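Local coordinates for carboxylesterase SOBER1 (Arabidopsis thaliana, PDB 6AVX), which hydrolyses carboxylic esters with a preference for short acyl chains, acts as a phospholipase A2 and restrains the plant hypersensitive response triggered by the bacterial effector AvrBsT, at residues V118-K123 with S139-Q144; A87-E92 with V102-L107. The protein carries 1 engineered substitution. One frame throughout, in Å; residues are numbered along the deposited sequence.

Contact 1 of 2, residues V118-K123 with S139-Q144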
ATOM      1  N   VAL A 118      -1.181  -3.460  -6.556  1.00  5.16           N
ATOM      2  CA  VAL A 118      -1.708  -4.813  -6.470  1.00  5.50           C
ATOM      3  C   VAL A 118      -2.875  -4.995  -7.430  1.00  6.02           C
ATOM      4  O   VAL A 118      -2.956  -6.005  -8.149  1.00  6.55           O
ATOM      5  CB  VAL A 118      -2.098  -5.131  -5.020  1.00  7.92           C
ATOM      6  CG1 VAL A 118      -2.934  -6.394  -4.954  1.00  8.59           C
ATOM      7  CG2 VAL A 118      -0.851  -5.204  -4.136  1.00  8.04           C
ATOM      8  N   LEU A 119      -3.787  -4.028  -7.462  1.00  5.30           N
ATOM      9  CA  LEU A 119      -5.016  -4.211  -8.237  1.00  6.03           C
ATOM     10  C   LEU A 119      -4.769  -4.179  -9.736  1.00  5.58           C
ATOM     11  O   LEU A 119      -5.611  -4.676 -10.499  1.00  6.30           O
ATOM     12  CB  LEU A 119      -6.047  -3.136  -7.870  1.00  8.05           C
ATOM     13  CG  LEU A 119      -6.558  -3.124  -6.429  1.00 11.46           C
ATOM     14  CD1 LEU A 119      -7.440  -1.904  -6.164  1.00 14.41           C
ATOM     15  CD2 LEU A 119      -7.311  -4.395  -6.134  1.00 21.45           C
ATOM     16  N   LEU A 120      -3.670  -3.595 -10.172  1.00  5.40           N
ATOM     17  CA  LEU A 120      -3.343  -3.539 -11.589  1.00  5.73           C
ATOM     18  C   LEU A 120      -2.319  -4.586 -12.005  1.00  6.19           C
ATOM     19  O   LEU A 120      -1.974  -4.654 -13.186  1.00  6.12           O
ATOM     20  CB  LEU A 120      -2.857  -2.136 -11.966  1.00  5.82           C
ATOM     21  CG  LEU A 120      -3.983  -1.099 -11.981  1.00  6.35           C
ATOM     22  CD1 LEU A 120      -3.427   0.312 -11.930  1.00  7.72           C
ATOM     23  CD2 LEU A 120      -4.880  -1.273 -13.232  1.00  7.61           C
ATOM     24  N   TYR A 121      -1.809  -5.392 -11.079  1.00  5.99           N
ATOM     25  CA  TYR A 121      -0.780  -6.357 -11.450  1.00  5.21           C
ATOM     26  C   TYR A 121      -1.419  -7.554 -12.170  1.00  6.43           C
ATOM     27  O   TYR A 121      -2.503  -7.999 -11.786  1.00  7.14           O
ATOM     28  CB  TYR A 121      -0.009  -6.846 -10.202  1.00  6.39           C
ATOM     29  CG  TYR A 121       1.314  -7.432 -10.620  1.00  4.94           C
ATOM     30  CD1 TYR A 121       1.575  -8.799 -10.531  1.00  5.91           C
ATOM     31  CD2 TYR A 121       2.292  -6.630 -11.171  1.00  6.51           C
ATOM     32  CE1 TYR A 121       2.756  -9.328 -10.979  1.00  6.23           C
ATOM     33  CE2 TYR A 121       3.491  -7.159 -11.629  1.00  7.11           C
ATOM     34  CZ  TYR A 121       3.710  -8.519 -11.523  1.00  6.75           C
ATOM     35  OH  TYR A 121       4.897  -9.064 -11.989  1.00  8.29           O
ATOM     36  N   PRO A 122      -0.777  -8.097 -13.219  1.00  5.64           N
ATOM     37  CA  PRO A 122      -1.437  -9.164 -13.996  1.00  5.90           C
ATOM     38  C   PRO A 122      -1.581 -10.484 -13.281  1.00  6.21           C
ATOM     39  O   PRO A 122      -2.328 -11.343 -13.771  1.00  7.87           O
ATOM     40  CB  PRO A 122      -0.548  -9.308 -15.235  1.00  7.64           C
ATOM     41  CG  PRO A 122       0.145  -7.999 -15.371  1.00  9.74           C
ATOM     42  CD  PRO A 122       0.360  -7.519 -13.954  1.00  7.97           C
ATOM     43  N   LYS A 123      -0.884 -10.697 -12.167  1.00  6.41           N
ATOM     44  CA  LYS A 123      -0.880 -11.962 -11.447  1.00  5.87           C
ATOM     45  C   LYS A 123      -1.362 -11.784 -10.012  1.00  7.14           C
ATOM     46  O   LYS A 123      -1.251 -10.699  -9.434  1.00  6.83           O
ATOM     47  CB  LYS A 123       0.526 -12.552 -11.441  1.00  9.10           C
ATOM     48  CG  LYS A 123       0.999 -12.831 -12.874  1.00 11.18           C
ATOM     49  CD  LYS A 123       2.403 -13.345 -12.936  1.00 13.14           C
ATOM     50  CE  LYS A 123       2.832 -13.550 -14.389  1.00 16.59           C
ATOM     51  NZ  LYS A 123       4.264 -13.882 -14.479  1.00 18.32           N
ATOM     52  N   SER A 139     -13.681   4.795  -9.847  1.00 10.22           N
ATOM     53  CA  SER A 139     -14.139   3.512 -10.346  1.00  9.95           C
ATOM     54  C   SER A 139     -13.915   3.338 -11.849  1.00  8.03           C
ATOM     55  O   SER A 139     -14.053   2.220 -12.339  1.00 10.03           O
ATOM     56  CB  SER A 139     -15.611   3.318 -10.026  1.00 13.32           C
ATOM     57  OG  SER A 139     -16.351   4.352 -10.621  1.00 19.40           O
ATOM     58  N   SER A 140     -13.548   4.387 -12.584  1.00  7.91           N
ATOM     59  CA  SER A 140     -13.249   4.239 -14.011  1.00 10.74           C
ATOM     60  C   SER A 140     -12.121   3.246 -14.262  1.00  9.62           C
ATOM     61  O   SER A 140     -12.068   2.650 -15.347  1.00  9.48           O
ATOM     62  CB  SER A 140     -12.884   5.585 -14.644  1.00 10.87           C
ATOM     63  OG  SER A 140     -11.681   6.089 -14.122  1.00 16.19           O
ATOM     64  N   ILE A 141     -11.238   3.025 -13.286  1.00  8.21           N
ATOM     65  CA  ILE A 141     -10.109   2.124 -13.480  1.00  7.80           C
ATOM     66  C   ILE A 141     -10.473   0.659 -13.269  1.00  6.71           C
ATOM     67  O   ILE A 141      -9.697  -0.220 -13.656  1.00  7.14           O
ATOM     68  CB  ILE A 141      -8.963   2.514 -12.522  1.00 10.34           C
ATOM     69  CG1 ILE A 141      -7.651   1.829 -12.890  1.00 13.30           C
ATOM     70  CG2 ILE A 141      -9.274   2.126 -11.100  1.00 13.12           C
ATOM     71  CD1 ILE A 141      -7.076   2.290 -14.153  1.00 18.22           C
ATOM     72  N   ILE A 142     -11.604   0.367 -12.620  1.00  7.31           N
ATOM     73  CA  ILE A 142     -11.888  -0.997 -12.192  1.00  7.33           C
ATOM     74  C   ILE A 142     -11.911  -1.955 -13.374  1.00  6.71           C
ATOM     75  O   ILE A 142     -11.491  -3.110 -13.255  1.00  7.45           O
ATOM     76  CB  ILE A 142     -13.195  -1.041 -11.379  1.00  7.21           C
ATOM     77  CG1 ILE A 142     -12.984  -0.365 -10.014  1.00  8.54           C
ATOM     78  CG2 ILE A 142     -13.684  -2.479 -11.211  1.00 10.76           C
ATOM     79  CD1 ILE A 142     -14.239  -0.195  -9.179  1.00 10.07           C
ATOM     80  N   SER A 143     -12.406  -1.498 -14.528  1.00  6.47           N
ATOM     81  CA  SER A 143     -12.457  -2.337 -15.714  1.00  6.98           C
ATOM     82  C   SER A 143     -11.079  -2.808 -16.151  1.00  7.27           C
ATOM     83  O   SER A 143     -10.992  -3.734 -16.971  1.00  7.66           O
ATOM     84  CB  SER A 143     -13.128  -1.560 -16.841  1.00  7.28           C
ATOM     85  OG  SER A 143     -12.455  -0.352 -17.108  1.00  7.88           O
ATOM     86  N   GLN A 144     -10.009  -2.192 -15.657  1.00  6.74           N
ATOM     87  CA  GLN A 144      -8.661  -2.534 -16.059  1.00  5.81           C
ATOM     88  C   GLN A 144      -7.940  -3.426 -15.055  1.00  5.54           C
ATOM     89  O   GLN A 144      -6.790  -3.803 -15.304  1.00  6.51           O
ATOM     90  CB  GLN A 144      -7.856  -1.257 -16.319  1.00  7.06           C
ATOM     91  CG  GLN A 144      -8.554  -0.274 -17.263  1.00  7.21           C
ATOM     92  CD  GLN A 144      -9.119  -0.933 -18.511  1.00  7.17           C
ATOM     93  OE1 GLN A 144     -10.332  -0.876 -18.741  1.00  8.82           O
ATOM     94  NE2 GLN A 144      -8.263  -1.537 -19.322  1.00  8.21           N
TER
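Gln144, whose backbone carbonyl lies against Leu120, has its side chain tied down by its neighbour: Ser143 OG donates a 2.7 Å hydrogen bond to Gln144 OE1. The donor lies in the carbonyl plane on a lone pair of the amide oxygen, with a C=O...donor angle of 131°. In the alpha/beta hydrolase fold this contact joins the C-terminal part of helix 109-120, which follows strand 102-107, the strand leading to Ser108, probably the nucleophile, to a 3-10 segment in the loop between strands 127-131 and 154-159. Gln144 N bonds to Ile141 O at 2.8 Å within the 3-10 segment.

Across the interface the contact is apolar and rests largely on one methyl group. Leu120 CG is anti to the carbonyl carbon (chi1 -72°), and from there CD2 reaches the end of the 3-10 segment. Leu120 CD2 comes within 3.8 Å of Gln144 O, a contact with the carbonyl rather than a polar bond. Phe145 touches the same leucine, while Leu79 and His86 of helix 75-94 also pack on it, so Leu120 bridges the 3-10 segment and a second helix. Ile141, itself buried, completes the contact: its CG1 branch stands anti to the backbone N (chi1 -167°), and Ile141 CG1 meets Leu120 CD2 at 4.2 Å.

Contact 2 of 2, residues A87-E92 with V102-L107; sequences AIIDQE and VFICGL
Ile89 and Ile104 both carry CG1 beside the backbone N, anti to the carbonyl carbon, but they differ beyond it: the branch of Ile89 runs on extended (chi2 160°) whereas that of Ile104 folds back (chi2 -59°). In the conformers described here, one of two modelled for each residue, the side chains thereby reach toward each other tip to tip. Ile89 CD1 and Ile104 CD1 lie 3.9 Å apart, an approach that is tentative because the other conformers may differ. The other branch of Ile89 lies toward the start of the strand, where its CG2 approaches Val102 CG1 at 4.4 Å.

This is helix-on-sheet packing in an alpha/beta hydrolase, with helix 75-94 laid against strand 102-107 of the central parallel sheet. The strand leads through Gly106 toward Ser108, by similarity the charge-relay serine, in a sequence consistent with a nucleophile elbow. Ile104 also touches Thr114 and Val118 of helix 109-120, placing it between two helices, while Phe103 packs against helix 198-212. Nearer the C-terminal end of helix 75-94, the Glu92 carboxylate is held through OE2 by a hydrogen bond with Thr97 OG1, in the loop that leads into the strand.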
ATOM      1  N   ALA A  87       7.693  -2.828 -12.183  1.00  7.92           N
ATOM      2  CA  ALA A  87       9.021  -3.243 -12.635  1.00  8.35           C
ATOM      3  C   ALA A  87       9.741  -4.020 -11.541  1.00  7.89           C
ATOM      4  O   ALA A  87      10.400  -5.035 -11.814  1.00  8.65           O
ATOM      5  CB  ALA A  87       9.830  -2.015 -13.067  1.00 10.72           C
ATOM      6  N   ILE A  88       9.615  -3.571 -10.291  1.00  7.15           N
ATOM      7  CA  ILE A  88      10.251  -4.264  -9.173  1.00  7.52           C
ATOM      8  C   ILE A  88       9.657  -5.656  -9.015  1.00  7.77           C
ATOM      9  O   ILE A  88      10.377  -6.652  -8.855  1.00  8.60           O
ATOM     10  CB  ILE A  88      10.096  -3.443  -7.882  1.00  7.86           C
ATOM     11  CG1 ILE A  88      10.889  -2.133  -7.972  1.00 10.56           C
ATOM     12  CG2 ILE A  88      10.523  -4.268  -6.655  1.00  9.71           C
ATOM     13  CD1 ILE A  88      10.591  -1.149  -6.850  1.00 12.07           C
ATOM     14  N   ILE A  89       8.328  -5.747  -9.027  1.00  6.71           N
ATOM     15  CA  ILE A  89       7.667  -7.038  -8.857  0.62  8.08           C
ATOM     16  C   ILE A  89       8.022  -7.961 -10.014  1.00  7.37           C
ATOM     17  O   ILE A  89       8.313  -9.149  -9.814  1.00  8.89           O
ATOM     18  CB  ILE A  89       6.143  -6.863  -8.727  0.62  7.43           C
ATOM     19  CG1 ILE A  89       5.776  -5.966  -7.532  0.62  7.21           C
ATOM     20  CG2 ILE A  89       5.469  -8.226  -8.587  0.62  7.24           C
ATOM     21  CD1 ILE A  89       4.385  -5.387  -7.626  0.62  9.02           C
ATOM     22  N   ASP A  90       7.963  -7.436 -11.243  1.00  8.37           N
ATOM     23  CA  ASP A  90       8.313  -8.221 -12.427  1.00  8.32           C
ATOM     24  C   ASP A  90       9.691  -8.847 -12.274  1.00  9.56           C
ATOM     25  O   ASP A  90       9.896 -10.024 -12.603  1.00 10.17           O
ATOM     26  CB  ASP A  90       8.344  -7.333 -13.673  1.00  9.16           C
ATOM     27  CG  ASP A  90       6.971  -6.947 -14.198  1.00  9.18           C
ATOM     28  OD1 ASP A  90       5.937  -7.465 -13.749  1.00  9.83           O
ATOM     29  OD2 ASP A  90       6.972  -6.110 -15.128  1.00 10.43           O
ATOM     30  N   GLN A  91      10.658  -8.062 -11.823  1.00  9.42           N
ATOM     31  CA  GLN A  91      12.025  -8.570 -11.728  1.00  9.72           C
ATOM     32  C   GLN A  91      12.142  -9.648 -10.655  1.00 10.24           C
ATOM     33  O   GLN A  91      12.821 -10.667 -10.858  1.00 12.26           O
ATOM     34  CB  GLN A  91      12.981  -7.419 -11.448  1.00 11.85           C
ATOM     35  CG  GLN A  91      14.442  -7.841 -11.292  1.00 16.12           C
ATOM     36  CD  GLN A  91      15.033  -8.401 -12.569  1.00 42.79           C
ATOM     37  OE1 GLN A  91      14.496  -8.200 -13.661  1.00 32.41           O
ATOM     38  NE2 GLN A  91      16.152  -9.107 -12.438  1.00 37.97           N
ATOM     39  N   GLU A  92      11.489  -9.456  -9.508  1.00  9.13           N
ATOM     40  CA  GLU A  92      11.530 -10.465  -8.460  1.00 10.52           C
ATOM     41  C   GLU A  92      10.926 -11.778  -8.946  1.00 10.69           C
ATOM     42  O   GLU A  92      11.486 -12.855  -8.699  1.00 11.93           O
ATOM     43  CB  GLU A  92      10.812  -9.935  -7.223  1.00 10.27           C
ATOM     44  CG  GLU A  92      10.815 -10.859  -6.023  1.00 15.74           C
ATOM     45  CD  GLU A  92      12.191 -11.085  -5.392  1.00 12.57           C
ATOM     46  OE1 GLU A  92      13.120 -10.278  -5.604  1.00 14.25           O
ATOM     47  OE2 GLU A  92      12.323 -12.098  -4.675  1.00 20.37           O
ATOM     48  N   VAL A 102       4.796 -12.907  -2.813  1.00  7.17           N
ATOM     49  CA  VAL A 102       5.102 -11.483  -2.888  1.00  6.94           C
ATOM     50  C   VAL A 102       4.044 -10.739  -2.101  1.00  6.71           C
ATOM     51  O   VAL A 102       2.843 -10.906  -2.353  1.00  7.12           O
ATOM     52  CB  VAL A 102       5.097 -11.001  -4.347  1.00  7.58           C
ATOM     53  CG1 VAL A 102       5.209  -9.483  -4.423  1.00  7.69           C
ATOM     54  CG2 VAL A 102       6.217 -11.680  -5.135  1.00  7.48           C
ATOM     55  N   PHE A 103       4.475  -9.888  -1.183  1.00  6.30           N
ATOM     56  CA  PHE A 103       3.588  -9.035  -0.404  1.00  6.62           C
ATOM     57  C   PHE A 103       4.002  -7.589  -0.607  1.00  6.06           C
ATOM     58  O   PHE A 103       5.200  -7.278  -0.543  1.00  7.71           O
ATOM     59  CB  PHE A 103       3.655  -9.412   1.076  1.00  6.97           C
ATOM     60  CG  PHE A 103       3.140 -10.783   1.332  1.00  6.73           C
ATOM     61  CD1 PHE A 103       3.950 -11.888   1.146  1.00  7.69           C
ATOM     62  CD2 PHE A 103       1.824 -10.972   1.688  1.00  7.22           C
ATOM     63  CE1 PHE A 103       3.440 -13.173   1.328  1.00  8.22           C
ATOM     64  CE2 PHE A 103       1.327 -12.249   1.878  1.00  8.46           C
ATOM     65  CZ  PHE A 103       2.132 -13.329   1.697  1.00  8.68           C
ATOM     66  N   ILE A 104       3.034  -6.720  -0.875  1.00  5.15           N
ATOM     67  CA  ILE A 104       3.263  -5.290  -1.041  0.61  5.60           C
ATOM     68  C   ILE A 104       2.593  -4.594   0.134  1.00  5.33           C
ATOM     69  O   ILE A 104       1.425  -4.856   0.418  1.00  6.11           O
ATOM     70  CB  ILE A 104       2.675  -4.771  -2.367  0.61  5.56           C
ATOM     71  CG1 ILE A 104       2.953  -5.723  -3.542  0.61  7.31           C
ATOM     72  CG2 ILE A 104       3.207  -3.376  -2.657  0.61  7.83           C
ATOM     73  CD1 ILE A 104       4.400  -5.985  -3.804  0.61  8.43           C
ATOM     74  N   CYS A 105       3.315  -3.701   0.800  1.00  5.79           N
ATOM     75  CA  CYS A 105       2.797  -3.000   1.964  1.00  5.63           C
ATOM     76  C   CYS A 105       3.195  -1.544   1.876  1.00  5.58           C
ATOM     77  O   CYS A 105       4.201  -1.206   1.253  1.00  5.60           O
ATOM     78  CB  CYS A 105       3.425  -3.544   3.251  1.00  6.38           C
ATOM     79  SG  CYS A 105       3.421  -5.317   3.487  1.00  8.75           S
ATOM     80  N   GLY A 106       2.453  -0.680   2.549  1.00  4.97           N
ATOM     81  CA  GLY A 106       2.885   0.704   2.590  1.00  5.52           C
ATOM     82  C   GLY A 106       2.020   1.569   3.476  1.00  5.28           C
ATOM     83  O   GLY A 106       0.852   1.262   3.751  1.00  5.57           O
ATOM     84  N   LEU A 107       2.606   2.686   3.888  1.00  5.64           N
ATOM     85  CA  LEU A 107       1.971   3.673   4.752  1.00  5.11           C
ATOM     86  C   LEU A 107       1.511   4.888   3.961  1.00  5.41           C
ATOM     87  O   LEU A 107       2.311   5.520   3.266  1.00  5.50           O
ATOM     88  CB  LEU A 107       2.957   4.137   5.821  1.00  6.87           C
ATOM     89  CG  LEU A 107       2.438   5.219   6.772  1.00  6.62           C
ATOM     90  CD1 LEU A 107       1.258   4.721   7.613  1.00  8.02           C
ATOM     91  CD2 LEU A 107       3.550   5.734   7.667  1.00 10.18           C
TER

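How the contacts relate
The centres of the two contacts lie about 16 Å apart, and they follow one another along the chain: contact 2 closes at the end of strand 102-107, and contact 1 opens near the end of helix 109-120, the next helix. Contact 2 packs helix 75-94 on a strand of the central sheet, and contact 1 joins the next helix to a loop. They also touch directly. Tyr121 OH probably hydrogen-bonds to Asp90 OD1, at 2.6 Å, linking the chain just beyond helix 109-120 to helix 75-94, and Val118 CG2 packs on Ile104 CG1 in the conformer described. Both contacts lie away from the predicted catalytic residues, although strand 102-107 leads to Ser108.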